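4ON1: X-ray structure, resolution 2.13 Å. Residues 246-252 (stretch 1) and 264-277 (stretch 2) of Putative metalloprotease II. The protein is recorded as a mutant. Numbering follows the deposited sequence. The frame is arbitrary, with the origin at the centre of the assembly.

Stretch 1 (246-252) IKDSSHK
Stretch 2 (264-277) ESFQNYLRSWDEVK

A helix can hold a neighbouring loop through side chains spaced one turn apart, and residues 264-277 of this putative metalloprotease illustrate the principle. The helix begins earlier in the chain, and through Leu270 the backbone keeps phi/psi near -60/-40; in the other stretch, Lys247 lies in a strand (-129/144) that leads toward the loop carrying Ser250 and His251. The two stretches run in opposite directions: His251 pairs with Tyr269 (CA-CA 6.9 Å), the earlier Ser249 with the later Trp273 (CA-CA 9.0 Å).

Ser265, chi1 t, points toward the loop and sets its OG 3.3 Å from His251 CE1, at the edge of the imidazole. A water links Ser265 OG (3.3 Å) to Lys252 O (3.1 Å). One residue on, the helix backbone itself packs against the histidine, Phe266 CA lying 3.7 Å from His251 NE2; the Phe266 ring, chi1 t, meets the imidazole obliquely, planes at 41°.

Tyr269, a turn after Ser265 and with its N hydrogen-bonded to Ser265 O (3.0 Å), has the largest area covered by the other stretch among residues of stretch 2. With chi1 t and chi2 82°, it offers a ring face to His251 CB, 3.5 Å from the centroid and only 6° off the normal, a CH-pi contact. His251 is itself t, chi2 70°. The phenol OH accepts a nearly linear hydrogen bond from Ser250 N (3.0 Å, 170°), and a water lies 2.6 Å from both Tyr269 OH and Ser250 OG.

Beyond the helix, Trp273 (-87/109; chi1 -167°, chi2 17°) brings CZ2 to 3.3 Å from Asp248 O, at the indole edge, and CH2 to 4.2 Å from Lys247 CE. Its NE1 donates a weak hydrogen bond to Glu275 OE2 (3.0 Å), while a water donates to Glu275 OE1 (2.8 Å) and Asp248 O (2.7 Å). Val276 CG1, 4.3 Å from Lys247 CE, completes the contact.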

# COMPACT_ATOMS: atom_id res chain seq x y z
N ILE A 246 -1.41 -6.53 -10.06
CA ILE A 246 -2.42 -5.49 -10.17
C ILE A 246 -3.12 -5.55 -11.51
O ILE A 246 -2.49 -5.42 -12.56
CB ILE A 246 -1.79 -4.08 -9.99
CG1 ILE A 246 -1.07 -3.97 -8.65
CG2 ILE A 246 -2.85 -2.99 -10.12
CD1 ILE A 246 -0.03 -2.83 -8.60
N LYS A 247 -4.44 -5.73 -11.48
CA LYS A 247 -5.22 -5.86 -12.72
C LYS A 247 -6.41 -4.93 -12.76
O LYS A 247 -7.03 -4.66 -11.73
CB LYS A 247 -5.73 -7.30 -12.88
CG LYS A 247 -4.67 -8.37 -12.84
CD LYS A 247 -5.29 -9.76 -12.97
CE LYS A 247 -5.91 -9.97 -14.34
NZ LYS A 247 -4.92 -9.79 -15.44
N ASP A 248 -6.72 -4.42 -13.95
CA ASP A 248 -7.99 -3.73 -14.15
C ASP A 248 -9.13 -4.74 -14.28
O ASP A 248 -8.90 -5.89 -14.64
CB ASP A 248 -7.95 -2.83 -15.39
CG ASP A 248 -7.07 -1.60 -15.18
OD1 ASP A 248 -7.45 -0.73 -14.38
OD2 ASP A 248 -6.00 -1.52 -15.83
N SER A 249 -10.34 -4.29 -13.99
CA SER A 249 -11.53 -5.12 -14.09
C SER A 249 -12.64 -4.33 -14.76
O SER A 249 -12.49 -3.14 -15.04
CB SER A 249 -12.00 -5.59 -12.72
OG SER A 249 -12.73 -4.56 -12.10
N SER A 250 -13.76 -5.00 -15.01
CA SER A 250 -14.95 -4.29 -15.46
C SER A 250 -16.00 -4.36 -14.36
O SER A 250 -17.20 -4.22 -14.62
CB SER A 250 -15.47 -4.88 -16.78
OG SER A 250 -16.04 -6.15 -16.57
N HIS A 251 -15.55 -4.57 -13.13
CA HIS A 251 -16.47 -4.68 -12.00
C HIS A 251 -16.64 -3.33 -11.32
O HIS A 251 -15.68 -2.75 -10.81
CB HIS A 251 -15.98 -5.71 -10.99
CG HIS A 251 -16.80 -5.77 -9.74
ND1 HIS A 251 -18.09 -6.27 -9.72
CD2 HIS A 251 -16.52 -5.42 -8.46
CE1 HIS A 251 -18.56 -6.21 -8.49
NE2 HIS A 251 -17.63 -5.70 -7.71
N LYS A 252 -17.88 -2.82 -11.33
CA LYS A 252 -18.23 -1.55 -10.69
C LYS A 252 -18.96 -1.76 -9.37
O LYS A 252 -19.48 -2.85 -9.11
CB LYS A 252 -19.10 -0.72 -11.62
CG LYS A 252 -18.51 -0.48 -12.99
CD LYS A 252 -19.51 0.24 -13.89
CE LYS A 252 -19.03 0.32 -15.33
NZ LYS A 252 -20.05 0.94 -16.23
N GLU A 264 -19.35 -9.85 -1.54
CA GLU A 264 -20.04 -10.94 -2.21
C GLU A 264 -20.19 -10.66 -3.70
O GLU A 264 -19.99 -11.54 -4.54
CB GLU A 264 -21.42 -11.18 -1.58
CG GLU A 264 -21.35 -11.80 -0.19
CD GLU A 264 -22.72 -12.04 0.43
OE1 GLU A 264 -23.73 -11.93 -0.30
OE2 GLU A 264 -22.79 -12.31 1.65
N SER A 265 -20.53 -9.42 -4.03
CA SER A 265 -20.67 -9.02 -5.42
C SER A 265 -19.31 -9.12 -6.12
O SER A 265 -19.23 -9.54 -7.28
CB SER A 265 -21.23 -7.60 -5.52
OG SER A 265 -21.24 -7.14 -6.86
N PHE A 266 -18.26 -8.75 -5.41
CA PHE A 266 -16.89 -8.88 -5.92
C PHE A 266 -16.56 -10.33 -6.24
O PHE A 266 -16.04 -10.64 -7.31
CB PHE A 266 -15.89 -8.32 -4.91
CG PHE A 266 -14.44 -8.42 -5.35
CD1 PHE A 266 -13.46 -8.87 -4.47
CD2 PHE A 266 -14.06 -8.08 -6.64
CE1 PHE A 266 -12.13 -8.95 -4.85
CE2 PHE A 266 -12.73 -8.16 -7.04
CZ PHE A 266 -11.76 -8.60 -6.15
N GLN A 267 -16.85 -11.22 -5.30
CA GLN A 267 -16.53 -12.63 -5.47
C GLN A 267 -17.32 -13.29 -6.60
O GLN A 267 -16.78 -14.10 -7.36
CB GLN A 267 -16.74 -13.38 -4.16
CG GLN A 267 -15.67 -13.09 -3.11
CD GLN A 267 -16.00 -13.73 -1.77
OE1 GLN A 267 -17.02 -13.39 -1.15
NE2 GLN A 267 -15.16 -14.65 -1.32
N ASN A 268 -18.60 -12.95 -6.71
CA ASN A 268 -19.40 -13.45 -7.82
C ASN A 268 -18.84 -12.97 -9.16
O ASN A 268 -18.84 -13.72 -10.13
CB ASN A 268 -20.86 -13.04 -7.66
CG ASN A 268 -21.59 -13.90 -6.63
OD1 ASN A 268 -21.17 -15.03 -6.34
ND2 ASN A 268 -22.68 -13.37 -6.08
N TYR A 269 -18.36 -11.73 -9.21
CA TYR A 269 -17.71 -11.26 -10.43
C TYR A 269 -16.48 -12.11 -10.77
O TYR A 269 -16.30 -12.53 -11.92
CB TYR A 269 -17.30 -9.79 -10.30
CG TYR A 269 -16.48 -9.29 -11.47
CD1 TYR A 269 -17.09 -8.89 -12.66
CD2 TYR A 269 -15.09 -9.22 -11.39
CE1 TYR A 269 -16.33 -8.43 -13.73
CE2 TYR A 269 -14.32 -8.77 -12.45
CZ TYR A 269 -14.95 -8.38 -13.62
OH TYR A 269 -14.18 -7.93 -14.67
N LEU A 270 -15.64 -12.38 -9.77
CA LEU A 270 -14.42 -13.15 -9.99
C LEU A 270 -14.71 -14.54 -10.54
O LEU A 270 -13.97 -15.05 -11.39
CB LEU A 270 -13.62 -13.29 -8.69
CG LEU A 270 -13.08 -11.99 -8.06
CD1 LEU A 270 -12.42 -12.29 -6.72
CD2 LEU A 270 -12.10 -11.30 -9.00
N ARG A 271 -15.80 -15.14 -10.06
CA ARG A 271 -16.10 -16.52 -10.38
C ARG A 271 -16.52 -16.73 -11.83
O ARG A 271 -16.46 -17.85 -12.33
CB ARG A 271 -17.19 -17.04 -9.44
CG ARG A 271 -16.63 -17.38 -8.07
CD ARG A 271 -17.69 -17.45 -6.99
NE ARG A 271 -17.05 -17.74 -5.71
CZ ARG A 271 -17.53 -17.38 -4.52
NH1 ARG A 271 -18.67 -16.70 -4.44
NH2 ARG A 271 -16.86 -17.69 -3.42
N SER A 272 -16.92 -15.67 -12.52
CA SER A 272 -17.26 -15.79 -13.93
C SER A 272 -16.36 -14.92 -14.81
O SER A 272 -16.63 -14.73 -15.99
CB SER A 272 -18.73 -15.41 -14.17
OG SER A 272 -18.99 -14.10 -13.69
N TRP A 273 -15.26 -14.44 -14.22
CA TRP A 273 -14.29 -13.61 -14.94
C TRP A 273 -13.26 -14.49 -15.65
O TRP A 273 -12.40 -15.09 -15.01
CB TRP A 273 -13.59 -12.67 -13.97
CG TRP A 273 -12.82 -11.56 -14.61
CD1 TRP A 273 -12.92 -11.13 -15.90
CD2 TRP A 273 -11.82 -10.74 -13.99
NE1 TRP A 273 -12.05 -10.08 -16.12
CE2 TRP A 273 -11.36 -9.83 -14.96
CE3 TRP A 273 -11.27 -10.69 -12.70
CZ2 TRP A 273 -10.38 -8.87 -14.68
CZ3 TRP A 273 -10.29 -9.74 -12.42
CH2 TRP A 273 -9.86 -8.84 -13.42
N ASP A 274 -13.33 -14.54 -16.98
CA ASP A 274 -12.47 -15.45 -17.72
C ASP A 274 -10.99 -15.06 -17.62
O ASP A 274 -10.11 -15.91 -17.79
CB ASP A 274 -12.92 -15.54 -19.18
CG ASP A 274 -12.82 -14.22 -19.91
OD1 ASP A 274 -12.92 -13.16 -19.26
OD2 ASP A 274 -12.65 -14.25 -21.15
N GLU A 275 -10.71 -13.79 -17.33
CA GLU A 275 -9.33 -13.34 -17.17
C GLU A 275 -8.61 -13.99 -15.98
O GLU A 275 -7.38 -14.02 -15.94
CB GLU A 275 -9.29 -11.80 -17.07
CG GLU A 275 -9.30 -11.11 -18.46
CD GLU A 275 -9.50 -9.58 -18.42
OE1 GLU A 275 -8.51 -8.84 -18.26
OE2 GLU A 275 -10.65 -9.12 -18.58
N VAL A 276 -9.36 -14.52 -15.01
CA VAL A 276 -8.73 -15.15 -13.84
C VAL A 276 -9.18 -16.61 -13.69
O VAL A 276 -9.13 -17.17 -12.59
CB VAL A 276 -9.01 -14.38 -12.52
CG1 VAL A 276 -8.35 -13.01 -12.56
CG2 VAL A 276 -10.51 -14.26 -12.25
N LYS A 277 -9.63 -17.20 -14.79
CA LYS A 277 -10.04 -18.59 -14.81
C LYS A 277 -8.93 -19.49 -14.29
O LYS A 277 -7.79 -19.38 -14.75
CB LYS A 277 -10.41 -19.04 -16.23
CG LYS A 277 -11.26 -20.29 -16.29
CD LYS A 277 -11.66 -20.61 -17.72
CE LYS A 277 -10.42 -20.94 -18.56
NZ LYS A 277 -10.69 -21.06 -20.02
O HOH W 1 -7.29 -7.44 -16.21
O HOH W 2 -15.27 -8.61 -16.92
O HOH W 3 -21.75 -3.95 -7.34